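Local atomic coordinates of esterase (Staphylococcus aureus subsp. aureus USA300_TCH1516, PDB entry 3D7R), a protein that probably hydrolyses ester bonds, being a putative esterase built on the alpha/beta hydrolase fold. Residues I99-G104 with P113-L118; K294-H297 with I301-I304. One frame throughout, in Å; residues are numbered along the deposited sequence.

Interaction 1 of 2, residues I99-G104 with P113-L118; sequences ILYIHG and PFHWRL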
ATOM      1  N   ILE A  99       6.556  -9.639  -6.906  1.00  8.98           N
ATOM      2  CA  ILE A  99       5.729  -8.490  -6.502  1.00  9.59           C
ATOM      3  C   ILE A  99       6.382  -7.873  -5.259  1.00  9.32           C
ATOM      4  O   ILE A  99       6.505  -8.530  -4.218  1.00  9.33           O
ATOM      5  CB  ILE A  99       4.273  -8.875  -6.164  1.00  9.70           C
ATOM      6  CG1 ILE A  99       3.535  -9.351  -7.416  1.00  9.55           C
ATOM      7  CG2 ILE A  99       3.524  -7.669  -5.529  1.00  9.96           C
ATOM      8  CD1 ILE A  99       2.244 -10.169  -7.124  1.00  9.24           C
ATOM      9  N   LEU A 100       6.844  -6.634  -5.390  1.00  8.96           N
ATOM     10  CA  LEU A 100       7.305  -5.875  -4.232  1.00  9.08           C
ATOM     11  C   LEU A 100       6.068  -5.313  -3.559  1.00  9.23           C
ATOM     12  O   LEU A 100       5.429  -4.400  -4.092  1.00  9.32           O
ATOM     13  CB  LEU A 100       8.249  -4.731  -4.665  1.00  8.79           C
ATOM     14  CG  LEU A 100       8.816  -3.832  -3.557  1.00  8.82           C
ATOM     15  CD1 LEU A 100       9.421  -4.664  -2.395  1.00  8.26           C
ATOM     16  CD2 LEU A 100       9.854  -2.857  -4.120  1.00  6.98           C
ATOM     17  N   TYR A 101       5.725  -5.844  -2.390  1.00  8.80           N
ATOM     18  CA  TYR A 101       4.482  -5.437  -1.729  1.00  8.08           C
ATOM     19  C   TYR A 101       4.722  -4.446  -0.598  1.00  7.80           C
ATOM     20  O   TYR A 101       5.408  -4.784   0.375  1.00  8.29           O
ATOM     21  CB  TYR A 101       3.672  -6.654  -1.212  1.00  7.60           C
ATOM     22  CG  TYR A 101       2.250  -6.244  -0.868  1.00  9.34           C
ATOM     23  CD1 TYR A 101       1.201  -6.441  -1.775  1.00  8.92           C
ATOM     24  CD2 TYR A 101       1.968  -5.607   0.335  1.00  8.07           C
ATOM     25  CE1 TYR A 101      -0.088  -6.026  -1.473  1.00  9.66           C
ATOM     26  CE2 TYR A 101       0.691  -5.193   0.643  1.00  9.50           C
ATOM     27  CZ  TYR A 101      -0.327  -5.397  -0.267  1.00 10.88           C
ATOM     28  OH  TYR A 101      -1.586  -4.970   0.046  1.00 11.18           O
ATOM     29  N   ILE A 102       4.125  -3.252  -0.708  1.00  7.55           N
ATOM     30  CA  ILE A 102       4.273  -2.185   0.300  1.00  7.48           C
ATOM     31  C   ILE A 102       2.983  -2.105   1.138  1.00  7.79           C
ATOM     32  O   ILE A 102       1.954  -1.615   0.666  1.00  7.28           O
ATOM     33  CB  ILE A 102       4.590  -0.804  -0.358  1.00  7.27           C
ATOM     34  CG1 ILE A 102       5.729  -0.904  -1.412  1.00  7.58           C
ATOM     35  CG2 ILE A 102       4.898   0.242   0.720  1.00  7.82           C
ATOM     36  CD1 ILE A 102       7.069  -1.530  -0.910  1.00 10.95           C
ATOM     37  N   HIS A 103       3.044  -2.600   2.374  1.00  8.06           N
ATOM     38  CA  HIS A 103       1.851  -2.807   3.169  1.00  8.20           C
ATOM     39  C   HIS A 103       1.276  -1.498   3.738  1.00  8.34           C
ATOM     40  O   HIS A 103       2.018  -0.543   3.998  1.00  8.95           O
ATOM     41  CB  HIS A 103       2.134  -3.810   4.287  1.00  8.08           C
ATOM     42  CG  HIS A 103       2.990  -3.259   5.387  1.00  7.87           C
ATOM     43  ND1 HIS A 103       2.475  -2.515   6.426  1.00  7.50           N
ATOM     44  CD2 HIS A 103       4.319  -3.363   5.623  1.00  6.92           C
ATOM     45  CE1 HIS A 103       3.448  -2.187   7.259  1.00  5.85           C
ATOM     46  NE2 HIS A 103       4.576  -2.694   6.797  1.00  7.07           N
ATOM     47  N   GLY A 104      -0.045  -1.448   3.906  1.00  7.99           N
ATOM     48  CA  GLY A 104      -0.688  -0.274   4.533  1.00  8.33           C
ATOM     49  C   GLY A 104      -0.476  -0.186   6.046  1.00  8.00           C
ATOM     50  O   GLY A 104       0.091  -1.095   6.673  1.00  7.78           O
ATOM     51  N   PRO A 113      -2.395  -9.153  10.587  1.00 10.20           N
ATOM     52  CA  PRO A 113      -2.488 -10.580  10.274  1.00  9.97           C
ATOM     53  C   PRO A 113      -3.286 -10.836   8.991  1.00 10.37           C
ATOM     54  O   PRO A 113      -3.047 -11.847   8.316  1.00 10.48           O
ATOM     55  CB  PRO A 113      -3.223 -11.167  11.491  1.00 10.66           C
ATOM     56  CG  PRO A 113      -3.854 -10.002  12.165  1.00 11.69           C
ATOM     57  CD  PRO A 113      -2.964  -8.840  11.911  1.00 10.24           C
ATOM     58  N   PHE A 114      -4.210  -9.927   8.660  1.00  9.38           N
ATOM     59  CA  PHE A 114      -4.991  -9.983   7.424  1.00  9.84           C
ATOM     60  C   PHE A 114      -4.136  -9.629   6.202  1.00  9.35           C
ATOM     61  O   PHE A 114      -4.458 -10.038   5.073  1.00  9.10           O
ATOM     62  CB  PHE A 114      -6.198  -9.022   7.496  1.00 10.23           C
ATOM     63  CG  PHE A 114      -7.370  -9.548   8.298  1.00 14.56           C
ATOM     64  CD1 PHE A 114      -7.199 -10.507   9.302  1.00 19.23           C
ATOM     65  CD2 PHE A 114      -8.651  -9.080   8.052  1.00 17.27           C
ATOM     66  CE1 PHE A 114      -8.303 -11.000  10.039  1.00 20.86           C
ATOM     67  CE2 PHE A 114      -9.750  -9.553   8.797  1.00 18.93           C
ATOM     68  CZ  PHE A 114      -9.567 -10.517   9.785  1.00 20.58           C
ATOM     69  N   HIS A 115      -3.074  -8.845   6.409  1.00  8.43           N
ATOM     70  CA  HIS A 115      -2.097  -8.604   5.345  1.00  8.66           C
ATOM     71  C   HIS A 115      -1.353  -9.898   5.036  1.00  8.45           C
ATOM     72  O   HIS A 115      -1.120 -10.217   3.880  1.00  8.45           O
ATOM     73  CB  HIS A 115      -1.076  -7.525   5.723  1.00  8.52           C
ATOM     74  CG  HIS A 115      -1.552  -6.113   5.532  1.00  9.27           C
ATOM     75  ND1 HIS A 115      -1.517  -5.174   6.544  1.00 11.69           N
ATOM     76  CD2 HIS A 115      -2.029  -5.469   4.440  1.00 10.84           C
ATOM     77  CE1 HIS A 115      -1.984  -4.022   6.092  1.00 12.39           C
ATOM     78  NE2 HIS A 115      -2.293  -4.173   4.815  1.00 10.78           N
ATOM     79  N   TRP A 116      -0.966 -10.636   6.075  1.00  8.25           N
ATOM     80  CA  TRP A 116      -0.304 -11.920   5.866  1.00  8.90           C
ATOM     81  C   TRP A 116      -1.175 -12.818   5.005  1.00  9.37           C
ATOM     82  O   TRP A 116      -0.714 -13.431   4.035  1.00  8.80           O
ATOM     83  CB  TRP A 116      -0.001 -12.572   7.216  1.00  8.93           C
ATOM     84  CG  TRP A 116       1.256 -12.002   7.795  1.00  8.51           C
ATOM     85  CD1 TRP A 116       1.409 -10.798   8.447  1.00  9.03           C
ATOM     86  CD2 TRP A 116       2.556 -12.583   7.718  1.00  8.59           C
ATOM     87  NE1 TRP A 116       2.727 -10.627   8.802  1.00  9.12           N
ATOM     88  CE2 TRP A 116       3.453 -11.697   8.352  1.00  7.19           C
ATOM     89  CE3 TRP A 116       3.049 -13.771   7.185  1.00  9.36           C
ATOM     90  CZ2 TRP A 116       4.815 -11.972   8.469  1.00  9.48           C
ATOM     91  CZ3 TRP A 116       4.406 -14.030   7.281  1.00 10.56           C
ATOM     92  CH2 TRP A 116       5.272 -13.138   7.923  1.00  8.82           C
ATOM     93  N   ARG A 117      -2.456 -12.844   5.342  1.00  9.92           N
ATOM     94  CA  ARG A 117      -3.399 -13.715   4.658  1.00 11.87           C
ATOM     95  C   ARG A 117      -3.629 -13.277   3.202  1.00 11.37           C
ATOM     96  O   ARG A 117      -3.658 -14.114   2.298  1.00 11.31           O
ATOM     97  CB  ARG A 117      -4.691 -13.756   5.458  1.00 11.82           C
ATOM     98  CG  ARG A 117      -5.713 -14.684   4.923  1.00 16.59           C
ATOM     99  CD  ARG A 117      -6.779 -14.875   5.959  1.00 18.08           C
ATOM    100  NE  ARG A 117      -7.789 -15.728   5.392  1.00 24.31           N
ATOM    101  CZ  ARG A 117      -9.019 -15.855   5.866  1.00 25.19           C
ATOM    102  NH1 ARG A 117      -9.393 -15.160   6.949  1.00 24.61           N
ATOM    103  NH2 ARG A 117      -9.862 -16.672   5.238  1.00 24.25           N
ATOM    104  N   LEU A 118      -3.765 -11.969   2.980  1.00 11.14           N
ATOM    105  CA  LEU A 118      -3.926 -11.424   1.631  1.00 11.08           C
ATOM    106  C   LEU A 118      -2.725 -11.764   0.737  1.00 11.05           C
ATOM    107  O   LEU A 118      -2.891 -12.171  -0.402  1.00 10.84           O
ATOM    108  CB  LEU A 118      -4.118  -9.896   1.681  1.00 10.82           C
ATOM    109  CG  LEU A 118      -4.132  -9.121   0.345  1.00 12.61           C
ATOM    110  CD1 LEU A 118      -5.230  -9.645  -0.626  1.00 12.36           C
ATOM    111  CD2 LEU A 118      -4.288  -7.598   0.567  1.00 11.00           C
TER

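Interaction 2 of 2, residues K294-H297 with I301-I304; sequences KMVH and IYPI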
ATOM      1  N   LYS A 294     -19.839  -0.523  -3.178  1.00 11.87           N
ATOM      2  CA  LYS A 294     -20.278  -0.721  -1.794  1.00 12.05           C
ATOM      3  C   LYS A 294     -19.150  -1.114  -0.857  1.00 10.97           C
ATOM      4  O   LYS A 294     -19.365  -1.312   0.338  1.00 10.34           O
ATOM      5  CB  LYS A 294     -21.425  -1.728  -1.732  1.00 12.64           C
ATOM      6  CG  LYS A 294     -22.722  -1.226  -2.426  1.00 16.14           C
ATOM      7  CD  LYS A 294     -23.606  -2.367  -2.932  1.00 21.63           C
ATOM      8  CE  LYS A 294     -23.899  -3.420  -1.878  1.00 24.95           C
ATOM      9  NZ  LYS A 294     -22.815  -4.455  -1.772  1.00 29.28           N
HETATM   10  N   MSE A 295     -17.932  -1.192  -1.384  1.00 11.36           N
HETATM   11  CA  MSE A 295     -16.801  -1.665  -0.575  1.00 11.25           C
HETATM   12  C   MSE A 295     -16.154  -0.590   0.283  1.00 11.95           C
HETATM   13  O   MSE A 295     -16.162   0.611  -0.064  1.00 11.62           O
HETATM   14  CB  MSE A 295     -15.743  -2.334  -1.458  1.00 11.30           C
HETATM   15  CG  MSE A 295     -16.179  -3.684  -2.003  1.00 12.68           C
HETATM   16 SE   MSE A 295     -16.566  -4.960  -0.570  0.75 18.27          SE
HETATM   17  CE  MSE A 295     -18.481  -4.769  -0.478  1.00 14.55           C
ATOM     18  N   VAL A 296     -15.543  -1.052   1.377  1.00 11.22           N
ATOM     19  CA  VAL A 296     -14.882  -0.205   2.353  1.00 11.21           C
ATOM     20  C   VAL A 296     -13.390  -0.031   2.041  1.00 11.20           C
ATOM     21  O   VAL A 296     -12.848  -0.700   1.148  1.00 10.45           O
ATOM     22  CB  VAL A 296     -15.075  -0.754   3.811  1.00 11.14           C
ATOM     23  CG1 VAL A 296     -16.576  -0.924   4.142  1.00 11.83           C
ATOM     24  CG2 VAL A 296     -14.312  -2.070   4.041  1.00 11.28           C
ATOM     25  N   HIS A 297     -12.736   0.866   2.782  1.00 10.62           N
ATOM     26  CA  HIS A 297     -11.291   1.076   2.646  1.00 10.72           C
ATOM     27  C   HIS A 297     -10.525  -0.232   2.798  1.00 11.14           C
ATOM     28  O   HIS A 297     -10.726  -0.951   3.777  1.00 10.58           O
ATOM     29  CB  HIS A 297     -10.782   2.068   3.694  1.00 10.23           C
ATOM     30  CG  HIS A 297      -9.307   2.330   3.591  1.00 10.21           C
ATOM     31  ND1 HIS A 297      -8.739   2.939   2.491  1.00  9.83           N
ATOM     32  CD2 HIS A 297      -8.285   2.042   4.433  1.00  8.64           C
ATOM     33  CE1 HIS A 297      -7.430   3.026   2.666  1.00 11.19           C
ATOM     34  NE2 HIS A 297      -7.129   2.487   3.835  1.00 10.46           N
ATOM     35  N   ILE A 301      -8.476  -7.012   2.156  1.00 12.65           N
ATOM     36  CA  ILE A 301      -7.906  -7.663   3.354  1.00 13.05           C
ATOM     37  C   ILE A 301      -8.945  -8.484   4.101  1.00 12.83           C
ATOM     38  O   ILE A 301      -8.603  -9.372   4.906  1.00 13.37           O
ATOM     39  CB  ILE A 301      -7.243  -6.649   4.327  1.00 13.45           C
ATOM     40  CG1 ILE A 301      -8.297  -5.704   4.937  1.00 14.13           C
ATOM     41  CG2 ILE A 301      -6.129  -5.881   3.612  1.00 15.26           C
ATOM     42  CD1 ILE A 301      -7.851  -4.987   6.227  1.00 17.46           C
ATOM     43  N   TYR A 302     -10.218  -8.184   3.847  1.00 12.73           N
ATOM     44  CA  TYR A 302     -11.311  -8.906   4.477  1.00 12.76           C
ATOM     45  C   TYR A 302     -11.650 -10.220   3.762  1.00 13.72           C
ATOM     46  O   TYR A 302     -11.613 -10.292   2.521  1.00 14.09           O
ATOM     47  CB  TYR A 302     -12.558  -8.008   4.598  1.00 12.65           C
ATOM     48  CG  TYR A 302     -12.317  -6.779   5.469  1.00 11.27           C
ATOM     49  CD1 TYR A 302     -12.291  -6.881   6.856  1.00  8.52           C
ATOM     50  CD2 TYR A 302     -12.081  -5.516   4.891  1.00 10.38           C
ATOM     51  CE1 TYR A 302     -12.068  -5.751   7.673  1.00  9.39           C
ATOM     52  CE2 TYR A 302     -11.844  -4.380   5.699  1.00  9.78           C
ATOM     53  CZ  TYR A 302     -11.840  -4.504   7.088  1.00  9.71           C
ATOM     54  OH  TYR A 302     -11.612  -3.387   7.887  1.00 11.16           O
ATOM     55  N   PRO A 303     -11.991 -11.267   4.538  1.00 14.22           N
ATOM     56  CA  PRO A 303     -12.365 -12.570   3.973  1.00 14.96           C
ATOM     57  C   PRO A 303     -13.804 -12.593   3.422  1.00 14.94           C
ATOM     58  O   PRO A 303     -14.694 -13.244   3.975  1.00 15.21           O
ATOM     59  CB  PRO A 303     -12.175 -13.528   5.161  1.00 15.28           C
ATOM     60  CG  PRO A 303     -12.500 -12.690   6.351  1.00 15.66           C
ATOM     61  CD  PRO A 303     -12.020 -11.282   6.017  1.00 14.27           C
ATOM     62  N   ILE A 304     -14.012 -11.861   2.327  1.00 14.20           N
ATOM     63  CA  ILE A 304     -15.317 -11.698   1.700  1.00 13.97           C
ATOM     64  C   ILE A 304     -15.198 -11.965   0.193  1.00 13.90           C
ATOM     65  O   ILE A 304     -14.118 -11.872  -0.379  1.00 12.92           O
ATOM     66  CB  ILE A 304     -15.904 -10.280   1.951  1.00 14.43           C
ATOM     67  CG1 ILE A 304     -14.905  -9.199   1.486  1.00 13.18           C
ATOM     68  CG2 ILE A 304     -16.263 -10.123   3.456  1.00 14.63           C
ATOM     69  CD1 ILE A 304     -15.445  -7.787   1.450  1.00 14.67           C
TER
HETATM   70  O   HOH W   1      -9.853  -1.479   6.439  1.00 10.38           O

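Interaction 1 of 2, residues I99-G104 with P113-L118
Tyr101 OH and His115 NE2 are held by one carboxylate, that of Asp171: the phenol is hydrogen-bonded to OD1, the imidazole to OD2, and Gly104 N joins the phenol on OD1. Three groups from strand 98-102, the loop after it and the start of helix 113-126 thus converge on a single side chain, although no hydrogen bond runs directly between the two segments. What they share across the gap is packing. His115 CE1 lies 3.6 Å from Gly104 O, and His115 NE2 comes equally near to Gly104 N. With CG beside the backbone N, the imidazole swings off the helix toward the loop that follows the strand. Its ND1 is hydrogen-bonded to Ser112 N, so both ring nitrogens have partners and the ring's rotation is fixed.

The two histidines form a T-shaped pair: the edge of His103 faces the flat side of His115, with centroids 5.9 Å apart and planes at 60°, while His103 CB sits over a face of the same ring. His103 ND1 reaches forward to the next residue and donates to Gly104 O at 2.8 Å. That donor lies 33° off the carbonyl plane, whereas the oxygen is nearly in the plane of the imidazole. One turn further along the helix, Leu118 CD2 meets Tyr101 OH at 3.8 Å, the two side chains crossing at roughly a right angle. Tyr101 has its ring anti to the backbone N (chi1 -165°), which carries the hydroxyl to the helix.

All five residues that touch are buried, at the joint of the beta-alpha-beta unit of strand 98-102, helix 113-126 and strand 129-133. His103 and Gly104 begin a His-Gly-Gly sequence, consistent with the oxyanion-hole loop of hormone-sensitive-lipase-like esterases.

Interaction 2 of 2, residues K294-H297 with I301-I304
A water joins His297 O to Tyr302 OH, two groups that make no direct hydrogen bond with each other, and it donates to both. The bridge spans the loop between strand 287-292 and helix 305-318, the place where the alpha/beta hydrolase fold carries its catalytic histidine. His297 fits that position: its ND1 is hydrogen-bonded to Glu267 OE1, as expected of a histidine-acid pair, though its role here is inferred. The water stands 2.9 Å from His297 O and 3.0 Å from Tyr302 OH. It therefore ties the backbone of the histidine at this position to the phenol on the far arm of the loop.

Beside this polar link the phenol ring packs against its neighbours. Val296 CG2 meets Tyr302 CE2 at 3.8 Å, the two side chains crossing nearly at right angles; the methyl approaches obliquely. His297 O lies at the ring's edge, close to its plane, 4.1 Å from the same CE2. One face of the ring takes Ile301 CG1 toward its rim. Val30, from the short helix 30-33, touches Val296, Tyr302 and Ile304, so the start of the modelled chain packs against both arms.

Past the tyrosine the backbone makes an inverse gamma turn centred on Pro303, with a weak bond from Ile304 N to Tyr302 O. Ile304 then occupies the N-cap position of helix 305-318. Its CG1 sits between the backbone N and the carbonyl carbon (chi1 55°), and the branch runs past the bent selenomethionine Met295 in the opposite direction, bringing Ile304 CD1 to 3.7 Å from Met295 SE.

The two come in series along the chain, centres about 14 Å apart and side chains in contact. Interaction 1 sits deep, on strand 98-102 of the mixed sheet and the helix after it; interaction 2 lies farther out, in the loop after the sheet's edge strand 287-292. They meet through helix 113-126: Phe114 CD2 approaches Ile301 O at 3.2 Å, and Leu118 CD2 lies 4.0 Å from Ile301 CG2. That helix, which packs on the strand and its probable oxyanion loop, also packs on the far arm of the histidine loop. Dimethyl sulfoxide, probably from the crystallisation liquor, lies about 4 Å from the side chain of Leu118 and about 3 Å from that of Tyr302; such molecules often mark pockets.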